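Local coordinates for protein ribonucleoside-diphosphate reductase subunit beta (Streptococcus sanguinis, PDB 4N83) that probably supplies the DNA-synthesis precursors by serving as the dimetal-bearing small subunit of a ribonucleotide reductase that converts ribonucleoside diphosphates to deoxyribonucleotides, at residues E139-G144 with I151-L156. Sequence-based numbering, arbitrary orientation.
Sequences EIYLNG and IASVFL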
ATOM      1  N   GLU A 139      -0.765 -20.074   8.037  1.00128.55           N
ATOM      2  CA  GLU A 139      -0.485 -21.352   7.376  1.00130.69           C
ATOM      3  C   GLU A 139      -1.286 -21.477   6.079  1.00129.14           C
ATOM      4  O   GLU A 139      -0.797 -22.031   5.093  1.00130.70           O
ATOM      5  CB  GLU A 139      -0.797 -22.523   8.321  1.00132.99           C
ATOM      6  CG  GLU A 139      -0.530 -23.911   7.744  1.00135.51           C
ATOM      7  CD  GLU A 139      -1.699 -24.480   6.953  1.00135.61           C
ATOM      8  OE1 GLU A 139      -2.866 -24.273   7.355  1.00134.99           O
ATOM      9  OE2 GLU A 139      -1.448 -25.145   5.926  1.00136.32           O
ATOM     10  N   ILE A 140      -2.513 -20.954   6.089  1.00125.33           N
ATOM     11  CA  ILE A 140      -3.351 -20.922   4.892  1.00122.59           C
ATOM     12  C   ILE A 140      -2.768 -19.956   3.857  1.00119.40           C
ATOM     13  O   ILE A 140      -2.737 -20.271   2.667  1.00119.30           O
ATOM     14  CB  ILE A 140      -4.811 -20.537   5.225  1.00121.47           C
ATOM     15  CG1 ILE A 140      -5.458 -21.610   6.108  1.00123.23           C
ATOM     16  CG2 ILE A 140      -5.631 -20.360   3.951  1.00120.81           C
ATOM     17  CD1 ILE A 140      -6.646 -21.114   6.903  1.00122.29           C
ATOM     18  N   TYR A 141      -2.302 -18.791   4.307  1.00115.93           N
ATOM     19  CA  TYR A 141      -1.690 -17.811   3.402  1.00113.24           C
ATOM     20  C   TYR A 141      -0.407 -18.350   2.767  1.00112.70           C
ATOM     21  O   TYR A 141      -0.160 -18.130   1.581  1.00111.47           O
ATOM     22  CB  TYR A 141      -1.388 -16.484   4.119  1.00111.93           C
ATOM     23  CG  TYR A 141      -2.604 -15.681   4.554  1.00109.57           C
ATOM     24  CD1 TYR A 141      -3.741 -15.582   3.748  1.00107.97           C
ATOM     25  CD2 TYR A 141      -2.602 -14.989   5.763  1.00108.95           C
ATOM     26  CE1 TYR A 141      -4.842 -14.842   4.150  1.00106.35           C
ATOM     27  CE2 TYR A 141      -3.698 -14.244   6.167  1.00107.46           C
ATOM     28  CZ  TYR A 141      -4.815 -14.175   5.360  1.00105.94           C
ATOM     29  OH  TYR A 141      -5.903 -13.435   5.765  1.00104.40           O
ATOM     30  N   LEU A 142       0.397 -19.055   3.558  1.00112.67           N
ATOM     31  CA  LEU A 142       1.674 -19.587   3.083  1.00113.57           C
ATOM     32  C   LEU A 142       1.513 -20.818   2.181  1.00114.52           C
ATOM     33  O   LEU A 142       2.266 -20.977   1.221  1.00115.02           O
ATOM     34  CB  LEU A 142       2.597 -19.917   4.266  1.00114.78           C
ATOM     35  CG  LEU A 142       3.127 -18.728   5.078  1.00113.29           C
ATOM     36  CD1 LEU A 142       3.795 -19.205   6.361  1.00114.46           C
ATOM     37  CD2 LEU A 142       4.092 -17.885   4.257  1.00112.55           C
ATOM     38  N   ASN A 143       0.534 -21.673   2.483  1.00114.57           N
ATOM     39  CA  ASN A 143       0.381 -22.962   1.787  1.00115.74           C
ATOM     40  C   ASN A 143      -0.947 -23.176   1.049  1.00114.88           C
ATOM     41  O   ASN A 143      -0.978 -23.872   0.032  1.00115.46           O
ATOM     42  CB  ASN A 143       0.600 -24.113   2.777  1.00117.27           C
ATOM     43  CG  ASN A 143       1.959 -24.057   3.453  1.00117.73           C
ATOM     44  OD1 ASN A 143       2.061 -24.208   4.670  1.00117.87           O
ATOM     45  ND2 ASN A 143       3.007 -23.835   2.668  1.00117.52           N
ATOM     46  N   GLY A 144      -2.033 -22.598   1.557  1.00113.51           N
ATOM     47  CA  GLY A 144      -3.362 -22.764   0.954  1.00113.10           C
ATOM     48  C   GLY A 144      -3.464 -22.224  -0.464  1.00112.75           C
ATOM     49  O   GLY A 144      -2.671 -21.372  -0.870  1.00111.99           O
ATOM     50  N   ILE A 151     -11.056 -16.896   1.689  1.00106.31           N
ATOM     51  CA  ILE A 151     -12.011 -17.266   2.738  1.00107.20           C
ATOM     52  C   ILE A 151     -11.473 -16.917   4.129  1.00107.65           C
ATOM     53  O   ILE A 151     -12.224 -16.468   4.997  1.00106.77           O
ATOM     54  CB  ILE A 151     -12.346 -18.777   2.696  1.00108.86           C
ATOM     55  CG1 ILE A 151     -13.073 -19.138   1.398  1.00108.24           C
ATOM     56  CG2 ILE A 151     -13.211 -19.171   3.885  1.00109.87           C
ATOM     57  CD1 ILE A 151     -12.981 -20.606   1.034  1.00109.49           C
ATOM     58  N   ALA A 152     -10.174 -17.134   4.330  1.00109.15           N
ATOM     59  CA  ALA A 152      -9.531 -16.895   5.624  1.00110.23           C
ATOM     60  C   ALA A 152      -9.471 -15.410   5.980  1.00108.66           C
ATOM     61  O   ALA A 152      -9.689 -15.038   7.133  1.00108.18           O
ATOM     62  CB  ALA A 152      -8.132 -17.493   5.636  1.00112.26           C
ATOM     63  N   SER A 153      -9.172 -14.571   4.990  1.00107.61           N
ATOM     64  CA  SER A 153      -9.101 -13.122   5.194  1.00106.22           C
ATOM     65  C   SER A 153     -10.483 -12.519   5.456  1.00105.94           C
ATOM     66  O   SER A 153     -10.608 -11.556   6.216  1.00105.32           O
ATOM     67  CB  SER A 153      -8.457 -12.440   3.986  1.00104.83           C
ATOM     68  OG  SER A 153      -8.159 -11.083   4.268  1.00103.84           O
ATOM     69  N   VAL A 154     -11.511 -13.083   4.825  1.00106.94           N
ATOM     70  CA  VAL A 154     -12.892 -12.651   5.054  1.00107.09           C
ATOM     71  C   VAL A 154     -13.361 -13.088   6.444  1.00108.40           C
ATOM     72  O   VAL A 154     -13.933 -12.285   7.179  1.00107.97           O
ATOM     73  CB  VAL A 154     -13.854 -13.181   3.964  1.00107.06           C
ATOM     74  CG1 VAL A 154     -15.308 -12.910   4.335  1.00106.41           C
ATOM     75  CG2 VAL A 154     -13.530 -12.543   2.619  1.00106.13           C
ATOM     76  N   PHE A 155     -13.118 -14.349   6.801  1.00109.82           N
ATOM     77  CA  PHE A 155     -13.419 -14.828   8.155  1.00111.27           C
ATOM     78  C   PHE A 155     -12.669 -14.013   9.204  1.00110.65           C
ATOM     79  O   PHE A 155     -13.221 -13.691  10.256  1.00110.63           O
ATOM     80  CB  PHE A 155     -13.044 -16.307   8.337  1.00114.01           C
ATOM     81  CG  PHE A 155     -14.069 -17.285   7.820  1.00115.10           C
ATOM     82  CD1 PHE A 155     -15.435 -17.070   7.996  1.00115.23           C
ATOM     83  CD2 PHE A 155     -13.657 -18.458   7.200  1.00116.59           C
ATOM     84  CE1 PHE A 155     -16.361 -17.987   7.529  1.00116.32           C
ATOM     85  CE2 PHE A 155     -14.580 -19.379   6.738  1.00117.71           C
ATOM     86  CZ  PHE A 155     -15.933 -19.143   6.899  1.00117.81           C
ATOM     87  N   LEU A 156     -11.410 -13.696   8.914  1.00110.20           N
ATOM     88  CA  LEU A 156     -10.561 -12.967   9.850  1.00110.50           C
ATOM     89  C   LEU A 156     -11.178 -11.625  10.227  1.00109.14           C
ATOM     90  O   LEU A 156     -11.551 -11.408  11.378  1.00109.13           O
ATOM     91  CB  LEU A 156      -9.161 -12.760   9.255  1.00110.64           C
ATOM     92  CG  LEU A 156      -8.146 -11.928  10.047  1.00110.61           C
ATOM     93  CD1 LEU A 156      -8.031 -12.416  11.483  1.00112.13           C
ATOM     94  CD2 LEU A 156      -6.790 -11.964   9.357  1.00110.61           C
TER
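I140 faces A152 where the last turns of helix 128-143 pass helix 148-160 nearly antiparallel, 158° between their directions; the axes of the short segments 139-143 and 151-156 approach to 10.6 Å. Both side chains leave the backbone toward the opposite helix. Both branches of I140 touch the alanine methyl from the same side: the end of the ethyl branch, CD1, reaches A152 CB at 4.1 Å, and the methyl CG2, placed anti to the backbone N, comes to 4.2 Å from the same A152 CB. This is also where the backbones come nearest, 7.4 Å from I140 CA to A152 CA. W220 and L224 of helix 211-240 pack against I140 as well.

One residue on, Y141 makes the longer reach. Its CG lies anti to the carbonyl carbon (chi1 -68°), and the ring stretches across to the second helix end-on, hydroxyl first. The OH sits against S153, 3.3 Å from S153 CA and about as close to its CB, which lies at the ring's edge near its plane. A152 CB approaches the same ring obliquely, at 4.5 Å from Y141 CE1, and L156 adds the methyl CD2 at 4.0 Å from Y141 OH. The buried phenol and serine hydroxyls do not pair with each other; Q69 of helix 49-78 serves both, its NE2 bonded to Y141 OH and its OE1 to S153 OG. One amide thereby satisfies two polar groups in an otherwise apolar seam and probably holds the tyrosine hydroxyl in place. Beyond Y141, helix 128-143 runs out and G144 leaves helical geometry.

The pair is a helical hairpin, helices 128-143 and 148-160 joined by a short turn, within the all-helical, ferritin-like fold of the ribonucleotide reductase small subunit. The side chain of S153 comes within about 5 Å of a bound manganese ion, and L156 directly precedes the manganese ligand E157, so the seam borders the dimanganese site.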